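Local coordinates for probable oxidoreductase protein (Rhizobium etli, PDB 4FB5) that probably acts as a nucleotide-dependent oxidoreductase of the GFO/IDH/MocA family, although its substrate and the reaction it catalyses remain unestablished, at residues P158-I163 / I282-Y287; G291-D296 / N301-Y306. All coordinates share one frame; numbering follows the deposited sequence.

Contact 1 of 2, residues P158-I163 / I282-Y287; sequences PVMRHI and IALQIY
The selenium of Met-160, present as selenomethionine, meets a methyl of Leu-284 between helix 158-168 and strand 281-288, SE lying 4.1 Å from Leu-284 CD2. The CB of Met-160 leaves the helix alongside the strand rather than straight at it. With CG anti to the backbone N (chi1 -168°), the chain then bends at both following torsions, and this double bend carries the selenium across while the terminal methyl turns along the sheet. Leu-284 points directly at the helix and offers one branch of its isopropyl fork. One turn further on, Ile-163 also points toward the strand. Its CG2 branch lies 3.9 Å from CD1 of Ile-286, whose extended CG1-CD1 arm approaches at a slant, so a side branch on the helix receives the end of a longer arm from the strand.

This is helix-on-sheet packing in the C-terminal domain of the GFO/IDH/MocA fold, where helices cover one face of a large mixed sheet. The backbones stay well apart, Met-160 CA lying 10.5 Å from Leu-284 CA, and only buried apolar side chains bridge the interval. Helix 206-221 joins the same layer, Leu-217 touching Met-160 and Leu-221 touching Ile-163. Gln-285 and Tyr-287 alternate onto the other face of the strand, where Tyr-287 OH hydrogen-bonds Arg-278 of the second subunit.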
loop_
_atom_site.group_PDB
_atom_site.type_symbol
_atom_site.label_atom_id
_atom_site.label_comp_id
_atom_site.label_asym_id
_atom_site.label_seq_id
_atom_site.Cartn_x
_atom_site.Cartn_y
_atom_site.Cartn_z
ATOM N N PRO A 158 -7.070 15.485 12.823
ATOM C CA PRO A 158 -8.341 15.631 12.134
ATOM C C PRO A 158 -8.941 14.320 11.646
ATOM O O PRO A 158 -10.196 14.151 11.698
ATOM C CB PRO A 158 -7.988 16.492 10.921
ATOM C CG PRO A 158 -6.859 17.333 11.378
ATOM C CD PRO A 158 -6.061 16.443 12.307
ATOM N N VAL A 159 -8.096 13.406 11.173
ATOM C CA VAL A 159 -8.583 12.111 10.691
ATOM C C VAL A 159 -9.277 11.415 11.845
ATOM O O VAL A 159 -10.309 10.788 11.696
ATOM C CB VAL A 159 -7.404 11.251 10.124
ATOM C CG1 VAL A 159 -7.744 9.755 10.092
ATOM C CG2 VAL A 159 -6.950 11.820 8.751
HETATM N N MSE A 160 -8.705 11.577 13.023
HETATM C CA MSE A 160 -9.186 10.920 14.167
HETATM C C MSE A 160 -10.515 11.548 14.615
HETATM O O MSE A 160 -11.429 10.812 14.958
HETATM C CB MSE A 160 -8.085 10.932 15.233
HETATM C CG MSE A 160 -8.329 10.038 16.416
HETATM SE SE MSE A 160 -8.381 8.141 15.822
HETATM C CE MSE A 160 -6.453 8.073 15.366
ATOM N N ARG A 161 -10.644 12.890 14.612
ATOM C CA ARG A 161 -11.965 13.491 14.902
ATOM C C ARG A 161 -13.013 13.018 13.889
ATOM O O ARG A 161 -14.165 12.770 14.254
ATOM C CB ARG A 161 -12.007 15.033 15.068
ATOM C CG ARG A 161 -10.714 15.817 14.923
ATOM C CD ARG A 161 -10.039 16.093 16.281
ATOM N NE ARG A 161 -9.567 17.480 16.438
ATOM C CZ ARG A 161 -10.260 18.459 17.060
ATOM N NH1 ARG A 161 -11.473 18.241 17.577
ATOM N NH2 ARG A 161 -9.752 19.682 17.161
ATOM N N HIS A 162 -12.610 12.848 12.638
ATOM C CA HIS A 162 -13.527 12.305 11.698
ATOM C C HIS A 162 -13.839 10.858 11.944
ATOM O O HIS A 162 -14.920 10.432 11.629
ATOM C CB HIS A 162 -13.055 12.489 10.294
ATOM C CG HIS A 162 -14.161 12.395 9.292
ATOM N ND1 HIS A 162 -15.225 13.278 9.277
ATOM C CD2 HIS A 162 -14.372 11.531 8.272
ATOM C CE1 HIS A 162 -16.040 12.963 8.288
ATOM N NE2 HIS A 162 -15.544 11.911 7.662
ATOM N N ILE A 163 -12.909 10.080 12.495
ATOM C CA ILE A 163 -13.244 8.702 12.844
ATOM C C ILE A 163 -14.333 8.659 13.918
ATOM O O ILE A 163 -15.335 7.932 13.777
ATOM C CB ILE A 163 -12.021 7.858 13.214
ATOM C CG1 ILE A 163 -11.257 7.573 11.909
ATOM C CG2 ILE A 163 -12.453 6.534 13.812
ATOM C CD1 ILE A 163 -9.796 7.099 12.005
ATOM N N ILE A 282 0.985 3.524 14.947
ATOM C CA ILE A 282 -0.145 3.257 15.800
ATOM C C ILE A 282 -1.166 2.754 14.840
ATOM O O ILE A 282 -1.545 3.499 13.921
ATOM C CB ILE A 282 -0.687 4.555 16.386
ATOM C CG1 ILE A 282 0.375 5.179 17.294
ATOM C CG2 ILE A 282 -1.976 4.286 17.094
ATOM C CD1 ILE A 282 -0.006 6.500 17.914
ATOM N N ALA A 283 -1.591 1.512 14.996
ATOM C CA ALA A 283 -2.492 0.933 14.008
ATOM C C ALA A 283 -3.770 0.596 14.696
ATOM O O ALA A 283 -3.811 -0.123 15.704
ATOM C CB ALA A 283 -1.907 -0.299 13.361
ATOM N N LEU A 284 -4.836 1.116 14.154
ATOM C CA LEU A 284 -6.108 0.953 14.793
ATOM C C LEU A 284 -7.082 0.334 13.821
ATOM O O LEU A 284 -7.204 0.810 12.701
ATOM C CB LEU A 284 -6.543 2.315 15.256
ATOM C CG LEU A 284 -7.958 2.533 15.711
ATOM C CD1 LEU A 284 -8.149 1.753 16.949
ATOM C CD2 LEU A 284 -8.086 4.030 15.982
ATOM N N GLN A 285 -7.704 -0.771 14.216
ATOM C CA GLN A 285 -8.744 -1.395 13.401
ATOM C C GLN A 285 -10.026 -1.485 14.210
ATOM O O GLN A 285 -10.017 -1.953 15.347
ATOM C CB GLN A 285 -8.353 -2.791 12.911
ATOM C CG GLN A 285 -6.964 -2.899 12.281
ATOM C CD GLN A 285 -6.477 -4.367 12.236
ATOM O OE1 GLN A 285 -5.569 -4.778 13.003
ATOM N NE2 GLN A 285 -7.104 -5.174 11.352
ATOM N N ILE A 286 -11.127 -1.012 13.640
ATOM C CA ILE A 286 -12.417 -0.991 14.335
ATOM C C ILE A 286 -13.477 -1.786 13.594
ATOM O O ILE A 286 -13.695 -1.558 12.441
ATOM C CB ILE A 286 -12.938 0.404 14.451
ATOM C CG1 ILE A 286 -11.863 1.331 15.010
ATOM C CG2 ILE A 286 -14.184 0.395 15.301
ATOM C CD1 ILE A 286 -12.220 2.814 14.811
ATOM N N TYR A 287 -14.163 -2.706 14.240
ATOM C CA TYR A 287 -15.103 -3.545 13.490
ATOM C C TYR A 287 -16.513 -3.464 14.068
ATOM O O TYR A 287 -16.715 -3.736 15.273
ATOM C CB TYR A 287 -14.636 -4.989 13.401
ATOM C CG TYR A 287 -13.342 -5.192 12.653
ATOM C CD1 TYR A 287 -13.303 -5.230 11.277
ATOM C CD2 TYR A 287 -12.161 -5.390 13.325
ATOM C CE1 TYR A 287 -12.088 -5.423 10.594
ATOM C CE2 TYR A 287 -10.958 -5.571 12.658
ATOM C CZ TYR A 287 -10.926 -5.590 11.299
ATOM O OH TYR A 287 -9.718 -5.787 10.635
#

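Contact 2 of 2, residues G291-D296 / N301-Y306; sequences GSILYD and NEFELY
Leu-305 meets Ile-293 because its CG stands anti to the backbone N (chi1 165°), which swings CD1 over the neighbouring strand to 3.6 Å from Ile-293 CG1. Phe-303, on the same face, takes the less common first torsion, with CG between the backbone N and the carbonyl carbon (chi1 71°). Its ring thereby leans toward Ile-293, whose CG2 lies 4.2 Å from Phe-303 CD1. Tyr-295 presents its ring edge to the partner strand, with CD1 3.3 Å from Glu-302 O. On the reverse face, Leu-294 and Glu-304 slant past one another from CB atoms 3.9 Å apart, the Glu-304 chain running on extended.

Strands 291-296 and 302-307 form an antiparallel beta hairpin, their segment axes at 171°. Ser-292 with Tyr-306 and Leu-294 with Glu-304 are hydrogen-bonded pairs, each closed by two N-H···O=C bonds, such as Leu-294 N to Glu-304 O at 2.8 Å; Ile-293 and Leu-305 form the non-hydrogen-bonded pair between them. Toward the turn the ladder is extended by water 1, which accepts from Asp-296 N (2.8 Å) and lies 2.7 Å from Glu-302 O, bridging the strands where direct bonds stop. Helix 158-168 covers Tyr-295 and Phe-303, while Ser-292 OG bonds Trp-276 O of the second subunit, and Tyr-306 OH bonds Gln-315 as well as Lys-279 of the second subunit. The chemistry thus divides between the faces: the apolar groups of Ile-293, Phe-303 and Leu-305 pack on one another and the helix side, Leu-305 also touching Glu-314 of the third subunit, whereas the hydroxyls of Ser-292 and Tyr-306 contribute polar bonds to the interface with the second subunit.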
loop_
_atom_site.group_PDB
_atom_site.type_symbol
_atom_site.label_atom_id
_atom_site.label_comp_id
_atom_site.label_asym_id
_atom_site.label_seq_id
_atom_site.Cartn_x
_atom_site.Cartn_y
_atom_site.Cartn_z
ATOM N N GLY A 291 -19.874 -2.166 9.122
ATOM C CA GLY A 291 -18.662 -1.820 8.458
ATOM C C GLY A 291 -17.440 -1.724 9.322
ATOM O O GLY A 291 -17.451 -2.161 10.462
ATOM N N SER A 292 -16.363 -1.169 8.759
ATOM C CA SER A 292 -15.051 -1.178 9.431
ATOM C C SER A 292 -14.221 0.071 9.169
ATOM O O SER A 292 -14.387 0.758 8.152
ATOM C CB SER A 292 -14.257 -2.399 8.963
ATOM O OG SER A 292 -15.066 -3.554 8.935
ATOM N N ILE A 293 -13.298 0.336 10.075
ATOM C CA ILE A 293 -12.308 1.403 9.879
ATOM C C ILE A 293 -10.871 0.943 10.187
ATOM O O ILE A 293 -10.641 0.263 11.198
ATOM C CB ILE A 293 -12.677 2.589 10.742
ATOM C CG1 ILE A 293 -13.851 3.312 10.110
ATOM C CG2 ILE A 293 -11.509 3.515 10.904
ATOM C CD1 ILE A 293 -14.845 3.943 11.097
ATOM N N LEU A 294 -9.939 1.326 9.316
ATOM C CA LEU A 294 -8.507 1.135 9.487
ATOM C C LEU A 294 -7.806 2.480 9.505
ATOM O O LEU A 294 -8.167 3.379 8.723
ATOM C CB LEU A 294 -7.944 0.299 8.352
ATOM C CG LEU A 294 -8.726 -0.990 8.041
ATOM C CD1 LEU A 294 -8.096 -1.773 6.914
ATOM C CD2 LEU A 294 -9.017 -1.943 9.285
ATOM N N TYR A 295 -6.816 2.630 10.410
ATOM C CA TYR A 295 -6.012 3.824 10.500
ATOM C C TYR A 295 -4.610 3.444 10.908
ATOM O O TYR A 295 -4.446 2.509 11.624
ATOM C CB TYR A 295 -6.612 4.785 11.514
ATOM C CG TYR A 295 -5.686 5.914 11.853
ATOM C CD1 TYR A 295 -5.529 7.004 11.006
ATOM C CD2 TYR A 295 -4.886 5.835 12.965
ATOM C CE1 TYR A 295 -4.601 8.034 11.308
ATOM C CE2 TYR A 295 -3.951 6.810 13.240
ATOM C CZ TYR A 295 -3.844 7.893 12.439
ATOM O OH TYR A 295 -3.022 8.831 12.851
ATOM N N ASP A 296 -3.611 4.183 10.447
ATOM C CA ASP A 296 -2.220 3.911 10.734
ATOM C C ASP A 296 -1.437 5.234 10.782
ATOM O O ASP A 296 -1.206 5.831 9.714
ATOM C CB ASP A 296 -1.605 3.055 9.644
ATOM C CG ASP A 296 -0.246 2.427 10.077
ATOM O OD1 ASP A 296 -0.073 1.195 9.853
ATOM O OD2 ASP A 296 0.646 3.149 10.634
ATOM N N ASN A 301 -2.279 10.923 7.513
ATOM C CA ASN A 301 -3.212 11.758 6.788
ATOM C C ASN A 301 -4.252 10.982 5.997
ATOM O O ASN A 301 -4.799 11.489 5.087
ATOM C CB ASN A 301 -2.464 12.816 5.971
ATOM C CG ASN A 301 -1.792 13.851 6.879
ATOM O OD1 ASN A 301 -0.586 13.845 7.042
ATOM N ND2 ASN A 301 -2.594 14.703 7.525
ATOM N N GLU A 302 -4.517 9.750 6.376
ATOM C CA GLU A 302 -5.513 8.945 5.687
ATOM C C GLU A 302 -6.140 7.952 6.643
ATOM O O GLU A 302 -5.670 7.774 7.766
ATOM C CB GLU A 302 -4.939 8.240 4.444
ATOM C CG GLU A 302 -3.639 7.545 4.710
ATOM C CD GLU A 302 -3.054 6.850 3.486
ATOM O OE1 GLU A 302 -3.193 5.600 3.404
ATOM O OE2 GLU A 302 -2.429 7.552 2.625
ATOM N N PHE A 303 -7.257 7.379 6.217
ATOM C CA PHE A 303 -7.817 6.213 6.849
ATOM C C PHE A 303 -8.662 5.507 5.852
ATOM O O PHE A 303 -8.933 6.018 4.809
ATOM C CB PHE A 303 -8.588 6.541 8.093
ATOM C CG PHE A 303 -9.857 7.228 7.833
ATOM C CD1 PHE A 303 -11.078 6.535 7.975
ATOM C CD2 PHE A 303 -9.858 8.575 7.473
ATOM C CE1 PHE A 303 -12.285 7.165 7.723
ATOM C CE2 PHE A 303 -11.048 9.223 7.229
ATOM C CZ PHE A 303 -12.279 8.518 7.359
ATOM N N GLU A 304 -9.023 4.289 6.185
ATOM C CA GLU A 304 -9.710 3.423 5.273
ATOM C C GLU A 304 -11.023 3.048 5.921
ATOM O O GLU A 304 -11.022 2.653 7.079
ATOM C CB GLU A 304 -8.891 2.159 5.015
ATOM C CG GLU A 304 -7.589 2.355 4.339
ATOM C CD GLU A 304 -6.976 1.020 3.918
ATOM O OE1 GLU A 304 -7.543 0.331 3.040
ATOM O OE2 GLU A 304 -5.908 0.638 4.464
ATOM N N LEU A 305 -12.117 3.174 5.175
ATOM C CA LEU A 305 -13.473 2.958 5.681
ATOM C C LEU A 305 -14.251 1.993 4.813
ATOM O O LEU A 305 -14.356 2.198 3.612
ATOM C CB LEU A 305 -14.235 4.299 5.724
ATOM C CG LEU A 305 -15.760 4.207 5.894
ATOM C CD1 LEU A 305 -16.082 3.894 7.292
ATOM C CD2 LEU A 305 -16.467 5.484 5.520
ATOM N N TYR A 306 -14.792 0.941 5.420
ATOM C CA TYR A 306 -15.569 -0.069 4.675
ATOM C C TYR A 306 -17.025 -0.056 5.061
ATOM O O TYR A 306 -17.339 -0.212 6.248
ATOM C CB TYR A 306 -15.080 -1.476 4.954
ATOM C CG TYR A 306 -15.827 -2.517 4.165
ATOM C CD1 TYR A 306 -15.250 -3.092 3.041
ATOM C CD2 TYR A 306 -17.146 -2.890 4.506
ATOM C CE1 TYR A 306 -15.905 -4.053 2.299
ATOM C CE2 TYR A 306 -17.828 -3.851 3.796
ATOM C CZ TYR A 306 -17.200 -4.438 2.688
ATOM O OH TYR A 306 -17.846 -5.389 1.966
HETATM O O HOH W 1 -3.981 5.646 8.068
#

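How the contacts relate
Contacts 1 and 2 adjoin, their centres about 6 Å apart, because strands 281-288 and 291-296 are successive in the chain and neighbours in one sheet. Backbone bonds probably join them, from Ile-286 N to Ile-293 O (2.8 Å) and from Leu-284 N to Tyr-295 O (2.9 Å). Contact 1 lays a helix on this sheet and contact 2 extends the sheet by another strand; Met-160 ties the two together, its CE packing 3.5 Å from Tyr-295 CE2. Both also reach the second subunit through the sheet's other face. Both are built on this large mixed sheet rather than on the parallel sheet of the Rossmann-type domain, at whose strand ends the nucleotide probably binds.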